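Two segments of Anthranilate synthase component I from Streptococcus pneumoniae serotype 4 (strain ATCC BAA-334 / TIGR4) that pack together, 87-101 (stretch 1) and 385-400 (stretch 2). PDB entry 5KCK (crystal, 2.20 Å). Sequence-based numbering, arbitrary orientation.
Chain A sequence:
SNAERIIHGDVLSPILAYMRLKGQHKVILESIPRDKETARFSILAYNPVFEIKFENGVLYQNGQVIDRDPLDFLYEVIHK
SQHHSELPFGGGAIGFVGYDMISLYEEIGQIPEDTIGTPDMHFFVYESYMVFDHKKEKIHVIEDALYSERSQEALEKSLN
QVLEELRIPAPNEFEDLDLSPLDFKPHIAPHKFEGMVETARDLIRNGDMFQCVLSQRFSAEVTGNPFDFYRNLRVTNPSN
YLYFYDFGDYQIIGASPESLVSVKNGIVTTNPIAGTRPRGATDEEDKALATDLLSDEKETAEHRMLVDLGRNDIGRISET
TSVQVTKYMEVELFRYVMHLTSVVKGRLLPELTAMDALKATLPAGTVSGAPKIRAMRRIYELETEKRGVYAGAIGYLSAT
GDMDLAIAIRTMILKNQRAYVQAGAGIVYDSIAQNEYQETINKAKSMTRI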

# COMPACT_ATOMS: atom_id res chain seq x y z
N LEU A 87 -2.78 -8.21 -18.05
CA LEU A 87 -1.73 -7.62 -17.23
C LEU A 87 -1.14 -6.40 -17.94
O LEU A 87 -1.15 -6.34 -19.17
CB LEU A 87 -0.63 -8.65 -16.97
CG LEU A 87 -1.08 -9.96 -16.31
CD1 LEU A 87 0.04 -11.00 -16.33
CD2 LEU A 87 -1.55 -9.71 -14.88
N PRO A 88 -0.62 -5.42 -17.19
CA PRO A 88 -0.15 -4.18 -17.84
C PRO A 88 0.88 -4.38 -18.95
O PRO A 88 0.82 -3.69 -19.98
CB PRO A 88 0.43 -3.37 -16.67
CG PRO A 88 0.65 -4.39 -15.57
CD PRO A 88 -0.47 -5.36 -15.73
N PHE A 89 1.82 -5.31 -18.76
CA PHE A 89 2.91 -5.50 -19.72
C PHE A 89 2.64 -6.66 -20.67
O PHE A 89 2.62 -6.47 -21.89
CB PHE A 89 4.24 -5.67 -18.96
CG PHE A 89 5.41 -6.09 -19.83
CD1 PHE A 89 5.87 -5.27 -20.86
CD2 PHE A 89 6.08 -7.28 -19.59
CE1 PHE A 89 6.95 -5.66 -21.65
CE2 PHE A 89 7.16 -7.67 -20.36
CZ PHE A 89 7.59 -6.85 -21.40
N GLY A 90 2.42 -7.86 -20.14
CA GLY A 90 2.09 -8.98 -21.02
C GLY A 90 3.16 -9.40 -22.02
O GLY A 90 2.84 -10.05 -23.02
N GLY A 91 4.42 -9.06 -21.77
CA GLY A 91 5.43 -9.44 -22.76
C GLY A 91 5.72 -8.31 -23.73
O GLY A 91 4.88 -7.45 -24.01
N GLY A 92 6.95 -8.31 -24.24
CA GLY A 92 7.40 -7.24 -25.11
C GLY A 92 8.77 -6.68 -24.75
O GLY A 92 9.60 -7.40 -24.18
N ALA A 93 9.01 -5.41 -25.07
CA ALA A 93 10.32 -4.79 -24.92
C ALA A 93 10.36 -3.86 -23.72
O ALA A 93 9.39 -3.15 -23.44
CB ALA A 93 10.69 -3.99 -26.17
N ILE A 94 11.48 -3.87 -23.01
CA ILE A 94 11.73 -2.97 -21.89
C ILE A 94 13.09 -2.34 -22.12
O ILE A 94 14.05 -3.04 -22.45
CB ILE A 94 11.67 -3.72 -20.54
CG1 ILE A 94 10.28 -4.35 -20.35
CG2 ILE A 94 12.03 -2.80 -19.36
CD1 ILE A 94 10.17 -5.22 -19.13
N GLY A 95 13.16 -1.01 -21.98
CA GLY A 95 14.38 -0.29 -22.32
C GLY A 95 14.12 1.20 -22.41
O GLY A 95 13.20 1.72 -21.78
N PHE A 96 14.95 1.88 -23.21
CA PHE A 96 14.87 3.33 -23.32
C PHE A 96 15.13 3.78 -24.75
O PHE A 96 15.73 3.07 -25.57
CB PHE A 96 15.86 4.05 -22.40
CG PHE A 96 17.29 3.90 -22.82
CD1 PHE A 96 18.04 2.82 -22.36
CD2 PHE A 96 17.88 4.80 -23.67
CE1 PHE A 96 19.36 2.67 -22.75
CE2 PHE A 96 19.20 4.65 -24.06
CZ PHE A 96 19.93 3.58 -23.60
N VAL A 97 14.72 5.01 -25.01
CA VAL A 97 15.01 5.74 -26.24
C VAL A 97 15.73 7.02 -25.83
O VAL A 97 15.18 7.83 -25.06
CB VAL A 97 13.72 6.04 -27.03
CG1 VAL A 97 14.00 6.90 -28.22
CG2 VAL A 97 13.08 4.74 -27.47
N GLY A 98 16.96 7.18 -26.29
CA GLY A 98 17.73 8.34 -25.91
C GLY A 98 17.19 9.62 -26.54
O GLY A 98 16.52 9.60 -27.57
N TYR A 99 17.48 10.74 -25.88
CA TYR A 99 17.08 12.04 -26.39
C TYR A 99 17.49 12.21 -27.84
O TYR A 99 16.73 12.73 -28.66
CB TYR A 99 17.71 13.13 -25.51
CG TYR A 99 17.59 14.55 -26.02
CD1 TYR A 99 18.56 15.10 -26.86
CD2 TYR A 99 16.54 15.36 -25.61
CE1 TYR A 99 18.47 16.41 -27.31
CE2 TYR A 99 16.45 16.67 -26.03
CZ TYR A 99 17.41 17.19 -26.89
OH TYR A 99 17.31 18.49 -27.31
N ASP A 100 18.69 11.74 -28.19
CA ASP A 100 19.27 11.99 -29.50
C ASP A 100 18.63 11.18 -30.61
O ASP A 100 18.93 11.43 -31.78
CB ASP A 100 20.77 11.74 -29.42
CG ASP A 100 21.42 12.58 -28.33
OD1 ASP A 100 21.77 13.74 -28.62
OD2 ASP A 100 21.55 12.09 -27.18
N MSE A 101 17.76 10.23 -30.29
CA MSE A 101 17.03 9.52 -31.32
C MSE A 101 16.24 10.48 -32.22
O MSE A 101 16.08 10.23 -33.41
CB MSE A 101 16.10 8.49 -30.69
CG MSE A 101 16.85 7.27 -30.19
SE MSE A 101 17.50 6.14 -31.66
CE MSE A 101 15.78 5.79 -32.51
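Stretch 2 385-400: EKRGVYAGAIGYLSAT

On one face of the sheet that the two stretches form, Ile 94 sits beside Tyr 396, and Phe 96 beside Ile 394. Ile 94 CG1 lies 4.0 Å from Tyr 396 CB, and Phe 96 CB lies 3.8 Å from Ile 394 CG1. Both isoleucines are extended at chi2 (chi1 m, chi2 t), whereas both aromatic residues adopt chi1 p. The ring of Phe 96 also receives Val 389 over one face, its CE2 3.6 Å from Val 389 CG2, a CH-pi contact for which a branched aliphatic side chain is well suited. The other face carries Ala 93 with Leu 397 and Val 97 with Ala 393, buried apolar side chains that bring no polar group needing a partner there; Ala 93 CB and Leu 397 CB are 4.5 Å apart.

Stretch 2 runs back along stretch 1 as its antiparallel neighbour: the axes of strand 92-97 and of the strand that ends at Ser 398 approach to 4.6 Å, with their N-to-C directions 168° apart. Two short strands of stretch 2, on either side of a corner at Gly 395, pair with strand 92-97.

The backbones bond in pairs wherever the register brings amides and carbonyls face to face. Ala 93 N donates to Leu 397 O at 2.8 Å and Leu 397 N returns to Ala 93 O at 2.9 Å; Val 97 N to Ala 393 O (2.8 Å) and Ala 393 N to Val 97 O (2.9 Å) repeat the pattern. Between them Gly 95 and Gly 395 exchange longer bonds, 3.1 Å from each N to the other's O. Glycine is essential to the close fit at Gly 92 and Gly 392: a CB on the first would fall 2.2 Å from Leu 397 O, and on the second 2.1 Å from Val 97 O.

Toward the start of stretch 2, a type II turn from Val 389 to Gly 392 leads into the first strand. Here Tyr 99 points toward stretch 2, its CD2 3.6 Å from Ala 391 CB, while Arg 387 lays its aliphatic CD over the ring face and adds an off-centre cation-pi interaction. Tyr 99 N donates to Gly 388 O at 2.9 Å, and Asp 100 OD2 accepts from Gly 388 N at 2.9 Å, the carboxylate satisfying a loop amide.

At the opposite end the edge of Phe 89 meets the face of Tyr 396. Just past the strand, Ala 399 N donates to Gly 91 O at 2.7 Å; from the strand's last residue, the small hydroxyl of Ser 398 reaches the backbone, OG donating to Phe 89 O at a very short 2.4 Å. A water donates to Ser 398 OG at 2.9 Å, completing this polar edge.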

# COMPACT_ATOMS: atom_id res chain seq x y z
N GLU A 385 27.98 18.33 -24.03
CA GLU A 385 27.94 16.88 -23.93
C GLU A 385 26.64 16.38 -24.52
O GLU A 385 25.57 16.95 -24.26
CB GLU A 385 28.04 16.41 -22.47
CG GLU A 385 29.31 16.78 -21.74
CD GLU A 385 29.24 16.41 -20.26
OE1 GLU A 385 28.61 17.16 -19.48
OE2 GLU A 385 29.81 15.36 -19.89
N LYS A 386 26.72 15.31 -25.30
CA LYS A 386 25.52 14.63 -25.78
C LYS A 386 24.66 14.23 -24.59
O LYS A 386 25.15 13.73 -23.58
CB LYS A 386 25.92 13.40 -26.59
CG LYS A 386 24.78 12.57 -27.12
CD LYS A 386 25.32 11.45 -27.99
CE LYS A 386 24.20 10.57 -28.52
NZ LYS A 386 24.76 9.31 -29.08
N ARG A 387 23.35 14.46 -24.71
CA ARG A 387 22.45 14.19 -23.60
C ARG A 387 22.32 12.70 -23.32
O ARG A 387 22.35 12.28 -22.16
CB ARG A 387 21.07 14.81 -23.87
CG ARG A 387 21.07 16.31 -23.60
CD ARG A 387 19.74 16.96 -23.86
NE ARG A 387 19.73 18.29 -23.28
CZ ARG A 387 18.63 18.99 -23.06
NH1 ARG A 387 17.45 18.48 -23.38
NH2 ARG A 387 18.70 20.20 -22.52
N GLY A 388 22.18 11.89 -24.37
CA GLY A 388 22.10 10.45 -24.16
C GLY A 388 20.77 10.05 -23.55
O GLY A 388 19.70 10.42 -24.05
N VAL A 389 20.84 9.28 -22.46
CA VAL A 389 19.61 8.81 -21.80
C VAL A 389 18.80 9.98 -21.28
O VAL A 389 17.58 10.04 -21.46
CB VAL A 389 19.95 7.82 -20.67
CG1 VAL A 389 18.70 7.54 -19.82
CG2 VAL A 389 20.53 6.52 -21.24
N TYR A 390 19.47 10.93 -20.62
CA TYR A 390 18.78 12.09 -20.06
C TYR A 390 17.90 12.76 -21.11
O TYR A 390 18.33 13.00 -22.24
CB TYR A 390 19.79 13.10 -19.52
CG TYR A 390 19.15 14.45 -19.22
CD1 TYR A 390 18.37 14.61 -18.09
CD2 TYR A 390 19.31 15.53 -20.06
CE1 TYR A 390 17.78 15.82 -17.80
CE2 TYR A 390 18.71 16.76 -19.78
CZ TYR A 390 17.95 16.89 -18.64
OH TYR A 390 17.33 18.08 -18.32
N ALA A 391 16.65 13.05 -20.72
CA ALA A 391 15.65 13.77 -21.51
C ALA A 391 15.09 12.93 -22.65
O ALA A 391 14.44 13.49 -23.55
CB ALA A 391 16.18 15.10 -22.06
N GLY A 392 15.35 11.63 -22.67
CA GLY A 392 14.69 10.73 -23.60
C GLY A 392 13.46 10.11 -22.97
O GLY A 392 12.74 10.78 -22.22
N ALA A 393 13.23 8.82 -23.23
CA ALA A 393 12.02 8.12 -22.83
C ALA A 393 12.38 6.73 -22.34
O ALA A 393 13.17 6.02 -22.97
CB ALA A 393 11.02 8.01 -24.00
N ILE A 394 11.78 6.32 -21.21
CA ILE A 394 12.09 5.06 -20.55
C ILE A 394 10.79 4.35 -20.22
O ILE A 394 9.85 4.95 -19.68
CB ILE A 394 12.91 5.29 -19.26
CG1 ILE A 394 14.22 6.01 -19.56
CG2 ILE A 394 13.22 3.98 -18.57
CD1 ILE A 394 15.09 6.22 -18.33
N GLY A 395 10.73 3.05 -20.53
CA GLY A 395 9.57 2.27 -20.16
C GLY A 395 9.46 0.99 -20.95
O GLY A 395 10.47 0.31 -21.12
N TYR A 396 8.26 0.64 -21.43
CA TYR A 396 8.06 -0.62 -22.14
C TYR A 396 7.20 -0.42 -23.39
O TYR A 396 6.43 0.53 -23.50
CB TYR A 396 7.41 -1.70 -21.24
CG TYR A 396 5.98 -1.41 -20.83
CD1 TYR A 396 4.90 -1.73 -21.67
CD2 TYR A 396 5.69 -0.83 -19.59
CE1 TYR A 396 3.58 -1.45 -21.28
CE2 TYR A 396 4.39 -0.56 -19.20
CZ TYR A 396 3.34 -0.87 -20.05
OH TYR A 396 2.06 -0.61 -19.64
N LEU A 397 7.35 -1.36 -24.32
CA LEU A 397 6.45 -1.54 -25.45
C LEU A 397 5.91 -2.97 -25.39
O LEU A 397 6.67 -3.93 -25.55
CB LEU A 397 7.17 -1.28 -26.78
CG LEU A 397 6.38 -1.62 -28.05
CD1 LEU A 397 5.26 -0.58 -28.29
CD2 LEU A 397 7.32 -1.70 -29.25
N SER A 398 4.62 -3.10 -25.13
CA SER A 398 4.03 -4.41 -24.97
C SER A 398 3.76 -5.07 -26.31
O SER A 398 3.50 -4.40 -27.32
CB SER A 398 2.73 -4.32 -24.18
OG SER A 398 2.13 -5.59 -24.06
N ALA A 399 3.82 -6.40 -26.32
CA ALA A 399 3.49 -7.18 -27.51
C ALA A 399 2.08 -6.89 -28.02
O ALA A 399 1.79 -7.09 -29.21
CB ALA A 399 3.64 -8.67 -27.21
N THR A 400 1.17 -6.44 -27.14
CA THR A 400 -0.15 -6.00 -27.59
C THR A 400 -0.09 -4.74 -28.45
O THR A 400 -1.10 -4.38 -29.04
CB THR A 400 -1.05 -5.72 -26.38
OG1 THR A 400 -0.53 -4.58 -25.66
CG2 THR A 400 -1.10 -6.93 -25.46
O HOH W 1 -0.27 -4.87 -22.62